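Local coordinates for putative hydrolase (Bacteroides ovatus, PDB 4HBS), which is of unconfirmed function but is probably a hydrolase, built on a five-bladed beta-propeller and belonging to the beta-fructosidase clan, at residues Ser242-Ala247 / Glu292-Met297; Gly60-Gly65 / Phe72-Asp77. All blocks are in the same frame, centred on the assembly; numbering follows the deposited sequence.

In the fold
Both contacts belong to one five-bladed beta-propeller, and they follow each other along the chain, contact 2 closing before contact 1 opens. Contact 2 (60-65 with 72-77) is the hairpin of strands 60-65 and 71-75 in an antiparallel four-stranded sheet, with its centre about 6 Å from the centre of the chain. Contact 1 (242-247 with 292-297) lies further out, about 16 Å from that centre. The centres of contacts 1 and 2 are 22 Å apart, and their nearest atoms about 5 Å apart without touching. Contact 2 thus pairs an end strand of its sheet with its neighbour, while contact 1 lies between the 236-242/245-251 turn of one sheet and the loop entering the next at strand 298-303.

Contact 1. Residues Ser242-Ala247 / Glu292-Met297; sequences SNYKVA and ESACSM
The carbonyl oxygen of Y244 is approached twice by segment 292-297: C295 N gives it a weak hydrogen bond of 3.4 Å (N-H...O angle 159°), and A294 CA adds a CH...O contact at 3.5 Å. C295 O returns the approach, taking a CH...O contact from Y244 CA and lying near the plane of the Y244 ring at its edge, 3.8 Å from CD1. Y244 CG is set beside the backbone N and anti to the carbonyl carbon (chi1 -55°). Y244 CB meets A294 CB at 3.6 Å, and the ring atom CE1 of Y244 comes to within 4.2 Å of S296 CB. W315 stacks edge-to-face with the same ring. Further along, V246 CG2 touches C295 SG at 3.9 Å, and M309 of strand 306-312 packs on both residues.

Y244 is presented by a type I' turn, S242 to K245, closed by reciprocal backbone bonds between its end residues. The K245 side chain folds back along this turn, and its NZ bonds N243 O at 2.8 Å, in the carbonyl plane. The A294 carbonyl binds a glycerol, probably from crystallisation. Between these two segments the contact therefore rests on one weak backbone bond, CH...O contacts and small apolar touches, with the ammonium of K245 directed to its own turn rather than across.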
ATOM      1  N   SER A 242     -15.516  -3.713   2.913  1.00 54.23           N
ATOM      2  CA  SER A 242     -16.259  -4.925   2.581  1.00 54.89           C
ATOM      3  C   SER A 242     -17.348  -4.489   1.603  1.00 59.70           C
ATOM      4  O   SER A 242     -18.199  -3.698   1.995  1.00 60.77           O
ATOM      5  CB  SER A 242     -16.837  -5.567   3.842  1.00 60.02           C
ATOM      6  OG  SER A 242     -17.339  -6.870   3.581  1.00 70.20           O
ATOM      7  N   ASN A 243     -17.268  -4.900   0.319  1.00 55.47           N
ATOM      8  CA  ASN A 243     -18.216  -4.464  -0.729  1.00 56.08           C
ATOM      9  C   ASN A 243     -18.251  -2.925  -0.817  1.00 59.59           C
ATOM     10  O   ASN A 243     -19.320  -2.304  -0.823  1.00 59.83           O
ATOM     11  CB  ASN A 243     -19.619  -5.048  -0.525  1.00 60.46           C
ATOM     12  CG  ASN A 243     -19.709  -6.466  -0.971  1.00 88.21           C
ATOM     13  OD1 ASN A 243     -20.222  -6.755  -2.059  1.00 90.76           O
ATOM     14  ND2 ASN A 243     -19.190  -7.382  -0.161  1.00 75.51           N
ATOM     15  N   TYR A 244     -17.042  -2.327  -0.844  1.00 55.18           N
ATOM     16  CA  TYR A 244     -16.788  -0.894  -0.959  1.00 54.83           C
ATOM     17  C   TYR A 244     -17.433  -0.032   0.165  1.00 59.70           C
ATOM     18  O   TYR A 244     -17.624   1.168  -0.026  1.00 60.13           O
ATOM     19  CB  TYR A 244     -17.209  -0.398  -2.341  1.00 56.29           C
ATOM     20  CG  TYR A 244     -16.547  -1.163  -3.461  1.00 57.80           C
ATOM     21  CD1 TYR A 244     -15.235  -0.895  -3.833  1.00 58.85           C
ATOM     22  CD2 TYR A 244     -17.209  -2.200  -4.111  1.00 59.08           C
ATOM     23  CE1 TYR A 244     -14.603  -1.621  -4.845  1.00 59.30           C
ATOM     24  CE2 TYR A 244     -16.594  -2.928  -5.130  1.00 59.36           C
ATOM     25  CZ  TYR A 244     -15.274  -2.662  -5.468  1.00 67.14           C
ATOM     26  OH  TYR A 244     -14.659  -3.352  -6.498  1.00 67.76           O
ATOM     27  N   LYS A 245     -17.688  -0.629   1.352  1.00 56.23           N
ATOM     28  CA  LYS A 245     -18.211   0.076   2.531  1.00 56.59           C
ATOM     29  C   LYS A 245     -17.067   0.144   3.493  1.00 60.34           C
ATOM     30  O   LYS A 245     -16.448  -0.888   3.722  1.00 60.12           O
ATOM     31  CB  LYS A 245     -19.423  -0.648   3.123  1.00 59.19           C
ATOM     32  CG  LYS A 245     -20.692  -0.351   2.340  1.00 66.53           C
ATOM     33  CD  LYS A 245     -21.684  -1.499   2.318  1.00 74.45           C
ATOM     34  CE  LYS A 245     -22.604  -1.424   1.123  1.00 85.62           C
ATOM     35  NZ  LYS A 245     -21.993  -2.034  -0.097  1.00 96.78           N
ATOM     36  N   VAL A 246     -16.729   1.349   4.012  1.00 56.09           N
ATOM     37  CA  VAL A 246     -15.564   1.553   4.889  1.00 54.30           C
ATOM     38  C   VAL A 246     -15.952   1.433   6.344  1.00 59.47           C
ATOM     39  O   VAL A 246     -16.715   2.262   6.825  1.00 60.77           O
ATOM     40  CB  VAL A 246     -14.896   2.926   4.641  1.00 56.55           C
ATOM     41  CG1 VAL A 246     -13.649   3.092   5.504  1.00 55.58           C
ATOM     42  CG2 VAL A 246     -14.564   3.126   3.170  1.00 54.98           C
ATOM     43  N   ALA A 247     -15.400   0.435   7.059  1.00 55.50           N
ATOM     44  CA  ALA A 247     -15.632   0.232   8.497  1.00 56.17           C
ATOM     45  C   ALA A 247     -14.344   0.562   9.256  1.00 58.11           C
ATOM     46  O   ALA A 247     -13.266   0.508   8.674  1.00 55.48           O
ATOM     47  CB  ALA A 247     -16.060  -1.202   8.756  1.00 57.12           C
ATOM     48  N   GLU A 292     -24.183   6.424  -0.507  1.00 67.72           N
ATOM     49  CA  GLU A 292     -24.217   6.668  -1.950  1.00 67.34           C
ATOM     50  C   GLU A 292     -22.766   6.699  -2.527  1.00 68.09           C
ATOM     51  O   GLU A 292     -22.583   6.971  -3.720  1.00 67.06           O
ATOM     52  CB  GLU A 292     -24.993   7.994  -2.262  1.00 70.40           C
ATOM     53  CG  GLU A 292     -24.903   9.074  -1.180  1.00 85.16           C
ATOM     54  CD  GLU A 292     -25.354  10.469  -1.554  1.00116.16           C
ATOM     55  OE1 GLU A 292     -25.968  10.643  -2.633  1.00120.08           O
ATOM     56  OE2 GLU A 292     -25.093  11.394  -0.749  1.00108.34           O
ATOM     57  N   SER A 293     -21.747   6.393  -1.683  1.00 62.41           N
ATOM     58  CA  SER A 293     -20.345   6.368  -2.071  1.00 59.63           C
ATOM     59  C   SER A 293     -19.785   5.002  -1.897  1.00 62.09           C
ATOM     60  O   SER A 293     -20.250   4.225  -1.063  1.00 62.37           O
ATOM     61  CB  SER A 293     -19.539   7.335  -1.221  1.00 62.03           C
ATOM     62  OG  SER A 293     -19.928   8.675  -1.475  1.00 69.62           O
ATOM     63  N   ALA A 294     -18.750   4.723  -2.664  1.00 57.10           N
ATOM     64  CA  ALA A 294     -18.037   3.456  -2.654  1.00 55.05           C
ATOM     65  C   ALA A 294     -16.582   3.746  -2.844  1.00 57.84           C
ATOM     66  O   ALA A 294     -16.245   4.668  -3.587  1.00 57.11           O
ATOM     67  CB  ALA A 294     -18.550   2.579  -3.771  1.00 55.36           C
ATOM     68  N   CYS A 295     -15.715   3.051  -2.126  1.00 54.66           N
ATOM     69  CA  CYS A 295     -14.282   3.260  -2.281  1.00 54.30           C
ATOM     70  C   CYS A 295     -13.511   2.054  -1.736  1.00 58.34           C
ATOM     71  O   CYS A 295     -14.060   1.283  -0.947  1.00 59.05           O
ATOM     72  CB  CYS A 295     -13.847   4.573  -1.616  1.00 55.36           C
ATOM     73  SG  CYS A 295     -12.821   4.375  -0.137  1.00 59.13           S
ATOM     74  N   SER A 296     -12.251   1.893  -2.164  1.00 53.71           N
ATOM     75  CA  SER A 296     -11.387   0.800  -1.710  1.00 53.08           C
ATOM     76  C   SER A 296     -10.034   1.345  -1.241  1.00 55.97           C
ATOM     77  O   SER A 296      -9.572   2.377  -1.735  1.00 56.20           O
ATOM     78  CB  SER A 296     -11.187  -0.224  -2.821  1.00 56.54           C
ATOM     79  OG  SER A 296     -10.470   0.340  -3.905  1.00 71.15           O
HETATM   80  N   MSE A 297      -9.395   0.630  -0.301  1.00 50.39           N
HETATM   81  CA  MSE A 297      -8.115   1.008   0.292  1.00 48.86           C
HETATM   82  C   MSE A 297      -8.173   2.457   0.806  1.00 54.18           C
HETATM   83  O   MSE A 297      -7.444   3.317   0.316  1.00 55.53           O
HETATM   84  CB  MSE A 297      -6.937   0.796  -0.711  1.00 49.30           C
HETATM   85  CG  MSE A 297      -6.373  -0.609  -0.692  1.00 54.60           C
HETATM   86 SE   MSE A 297      -5.748  -1.135   1.065  0.75 61.80          SE
HETATM   87  CE  MSE A 297      -5.763  -3.070   0.857  1.00 58.20           C
TER

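Contact 2. Residues Gly60-Gly65 / Phe72-Asp77; sequences GVFTTG and FWSFND
F62 meets S74 across the antiparallel beta hairpin of strands 60-65 and 71-75, in one of the propeller's four-stranded sheets. F62 CG stands beside the backbone N and anti to the carbonyl carbon (chi1 -62°); the side chain passes S74 on its way toward N76. CB lies 3.5 Å from S74 OG, CG is still near the same hydroxyl, and CD1 passes it at 3.8 Å; S74 O sits at the ring edge, in its plane. Further out, CE1 has N76 ND2 at the ring edge, 4.3 Å away.

The backbone beside this ring forms a G1 beta bulge. S74 O takes F62 N at 3.1 Å and, through a weak bent bond of the same length, V61 N, so that two residues of one strand face a single residue of the other. V61 has a positive phi (71°), as the first position of such a bulge normally does. S74 N returns a bond to F62 O, and F72 N bonds T64 O further along the hairpin.

On the other face of the sheet, T63 CG2 sits over the six-membered ring of W73 in a CH-pi contact, 3.5 Å from the centroid and only 7° off the normal. V61 CG1 meets the indole edge at CZ3 (3.6 Å), while its CG2 packs against F75. Q102 OE1 takes the indole N-H, and T63 OG1 is hydrogen-bonded to H362 ND1. N76 OD1 accepts A160 N from strand 156-165, while N76 ND2 lies 3.7 Å from G60 CA.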
ATOM      1  N   GLY A  60       1.328  -4.023  -3.881  1.00 40.68           N
ATOM      2  CA  GLY A  60       1.278  -3.491  -2.522  1.00 40.43           C
ATOM      3  C   GLY A  60       1.917  -2.121  -2.510  1.00 43.74           C
ATOM      4  O   GLY A  60       1.312  -1.158  -2.981  1.00 43.32           O
ATOM      5  N   VAL A  61       3.186  -2.043  -2.070  1.00 40.29           N
ATOM      6  CA  VAL A  61       3.972  -0.802  -2.053  1.00 40.50           C
ATOM      7  C   VAL A  61       3.394   0.090  -0.954  1.00 45.11           C
ATOM      8  O   VAL A  61       2.547   0.943  -1.211  1.00 44.21           O
ATOM      9  CB  VAL A  61       4.039  -0.100  -3.460  1.00 43.42           C
ATOM     10  CG1 VAL A  61       5.039   1.042  -3.461  1.00 42.84           C
ATOM     11  CG2 VAL A  61       4.397  -1.106  -4.562  1.00 42.93           C
ATOM     12  N   PHE A  62       3.810  -0.189   0.288  1.00 43.07           N
ATOM     13  CA  PHE A  62       3.378   0.518   1.499  1.00 43.15           C
ATOM     14  C   PHE A  62       4.585   1.078   2.214  1.00 46.13           C
ATOM     15  O   PHE A  62       5.480   0.311   2.542  1.00 45.70           O
ATOM     16  CB  PHE A  62       2.659  -0.443   2.448  1.00 45.27           C
ATOM     17  CG  PHE A  62       1.389  -1.091   1.961  1.00 47.27           C
ATOM     18  CD1 PHE A  62       1.433  -2.173   1.087  1.00 50.39           C
ATOM     19  CD2 PHE A  62       0.168  -0.768   2.533  1.00 50.88           C
ATOM     20  CE1 PHE A  62       0.261  -2.814   0.685  1.00 51.27           C
ATOM     21  CE2 PHE A  62      -1.000  -1.427   2.150  1.00 54.02           C
ATOM     22  CZ  PHE A  62      -0.948  -2.433   1.212  1.00 51.32           C
ATOM     23  N   THR A  63       4.596   2.390   2.510  1.00 42.95           N
ATOM     24  CA  THR A  63       5.699   3.031   3.229  1.00 42.80           C
ATOM     25  C   THR A  63       5.349   3.247   4.695  1.00 48.59           C
ATOM     26  O   THR A  63       4.172   3.285   5.076  1.00 48.48           O
ATOM     27  CB  THR A  63       6.070   4.352   2.606  1.00 43.95           C
ATOM     28  OG1 THR A  63       4.898   5.132   2.486  1.00 49.16           O
ATOM     29  CG2 THR A  63       6.714   4.195   1.283  1.00 38.85           C
ATOM     30  N   THR A  64       6.390   3.399   5.511  1.00 46.04           N
ATOM     31  CA  THR A  64       6.293   3.667   6.935  1.00 46.44           C
ATOM     32  C   THR A  64       7.569   4.359   7.327  1.00 51.66           C
ATOM     33  O   THR A  64       8.613   3.702   7.417  1.00 51.93           O
ATOM     34  CB  THR A  64       6.062   2.362   7.732  1.00 54.45           C
ATOM     35  OG1 THR A  64       4.733   1.909   7.508  1.00 58.38           O
ATOM     36  CG2 THR A  64       6.278   2.532   9.244  1.00 52.96           C
ATOM     37  N   GLY A  65       7.503   5.678   7.521  1.00 48.24           N
ATOM     38  CA  GLY A  65       8.655   6.444   7.967  1.00 49.41           C
ATOM     39  C   GLY A  65       9.116   5.912   9.311  1.00 55.71           C
ATOM     40  O   GLY A  65       8.273   5.572  10.155  1.00 56.18           O
ATOM     41  N   PHE A  72      10.471   2.392   5.547  1.00 47.20           N
ATOM     42  CA  PHE A  72      10.252   0.961   5.370  1.00 45.92           C
ATOM     43  C   PHE A  72       9.231   0.752   4.245  1.00 47.94           C
ATOM     44  O   PHE A  72       8.149   1.310   4.306  1.00 46.62           O
ATOM     45  CB  PHE A  72       9.768   0.342   6.693  1.00 48.39           C
ATOM     46  CG  PHE A  72       9.162  -1.028   6.548  1.00 49.81           C
ATOM     47  CD1 PHE A  72       9.957  -2.163   6.573  1.00 53.62           C
ATOM     48  CD2 PHE A  72       7.805  -1.180   6.309  1.00 52.03           C
ATOM     49  CE1 PHE A  72       9.402  -3.424   6.363  1.00 54.46           C
ATOM     50  CE2 PHE A  72       7.254  -2.439   6.098  1.00 54.59           C
ATOM     51  CZ  PHE A  72       8.053  -3.552   6.114  1.00 53.03           C
ATOM     52  N   TRP A  73       9.571  -0.063   3.241  1.00 44.06           N
ATOM     53  CA  TRP A  73       8.685  -0.386   2.115  1.00 42.30           C
ATOM     54  C   TRP A  73       8.322  -1.844   2.171  1.00 45.05           C
ATOM     55  O   TRP A  73       9.236  -2.660   2.305  1.00 46.22           O
ATOM     56  CB  TRP A  73       9.387  -0.110   0.775  1.00 40.37           C
ATOM     57  CG  TRP A  73       9.693   1.322   0.528  1.00 41.78           C
ATOM     58  CD1 TRP A  73      10.638   2.083   1.156  1.00 45.57           C
ATOM     59  CD2 TRP A  73       9.118   2.149  -0.485  1.00 41.37           C
ATOM     60  NE1 TRP A  73      10.667   3.344   0.613  1.00 45.24           N
ATOM     61  CE2 TRP A  73       9.760   3.407  -0.413  1.00 46.13           C
ATOM     62  CE3 TRP A  73       8.085   1.968  -1.422  1.00 41.73           C
ATOM     63  CZ2 TRP A  73       9.394   4.479  -1.235  1.00 45.28           C
ATOM     64  CZ3 TRP A  73       7.735   3.025  -2.246  1.00 43.05           C
ATOM     65  CH2 TRP A  73       8.385   4.262  -2.150  1.00 44.70           C
ATOM     66  N   SER A  74       7.028  -2.195   2.043  1.00 38.73           N
ATOM     67  CA  SER A  74       6.604  -3.598   1.979  1.00 37.79           C
ATOM     68  C   SER A  74       5.902  -3.854   0.664  1.00 42.76           C
ATOM     69  O   SER A  74       5.192  -2.980   0.154  1.00 43.56           O
ATOM     70  CB  SER A  74       5.707  -3.989   3.147  1.00 39.93           C
ATOM     71  OG  SER A  74       4.454  -3.338   3.150  1.00 44.56           O
ATOM     72  N   PHE A  75       6.107  -5.047   0.103  1.00 38.71           N
ATOM     73  CA  PHE A  75       5.518  -5.439  -1.169  1.00 37.63           C
ATOM     74  C   PHE A  75       4.842  -6.752  -1.029  1.00 45.31           C
ATOM     75  O   PHE A  75       5.202  -7.553  -0.164  1.00 46.46           O
ATOM     76  CB  PHE A  75       6.586  -5.530  -2.282  1.00 38.55           C
ATOM     77  CG  PHE A  75       7.441  -4.291  -2.404  1.00 39.50           C
ATOM     78  CD1 PHE A  75       8.536  -4.101  -1.573  1.00 41.75           C
ATOM     79  CD2 PHE A  75       7.118  -3.285  -3.314  1.00 40.39           C
ATOM     80  CE1 PHE A  75       9.280  -2.927  -1.627  1.00 42.70           C
ATOM     81  CE2 PHE A  75       7.868  -2.103  -3.361  1.00 43.40           C
ATOM     82  CZ  PHE A  75       8.951  -1.939  -2.521  1.00 41.77           C
ATOM     83  N   ASN A  76       3.875  -6.992  -1.917  1.00 42.51           N
ATOM     84  CA  ASN A  76       3.118  -8.230  -2.015  1.00 41.37           C
ATOM     85  C   ASN A  76       3.787  -8.988  -3.160  1.00 45.60           C
ATOM     86  O   ASN A  76       5.030  -8.942  -3.242  1.00 48.04           O
ATOM     87  CB  ASN A  76       1.615  -7.915  -2.220  1.00 38.53           C
ATOM     88  CG  ASN A  76       0.946  -7.303  -1.008  1.00 47.81           C
ATOM     89  OD1 ASN A  76       1.423  -7.411   0.118  1.00 39.00           O
ATOM     90  ND2 ASN A  76      -0.177  -6.637  -1.210  1.00 41.40           N
ATOM     91  N   ASP A  77       3.031  -9.674  -4.039  1.00 38.94           N
ATOM     92  CA  ASP A  77       3.628 -10.458  -5.110  1.00 37.15           C
ATOM     93  C   ASP A  77       4.563  -9.589  -5.948  1.00 42.15           C
ATOM     94  O   ASP A  77       4.099  -8.622  -6.543  1.00 41.06           O
ATOM     95  CB  ASP A  77       2.543 -11.087  -5.974  1.00 38.08           C
ATOM     96  CG  ASP A  77       1.695 -12.145  -5.306  1.00 47.91           C
ATOM     97  OD1 ASP A  77       1.919 -12.422  -4.105  1.00 49.17           O
ATOM     98  OD2 ASP A  77       0.786 -12.685  -5.975  1.00 51.08           O
TER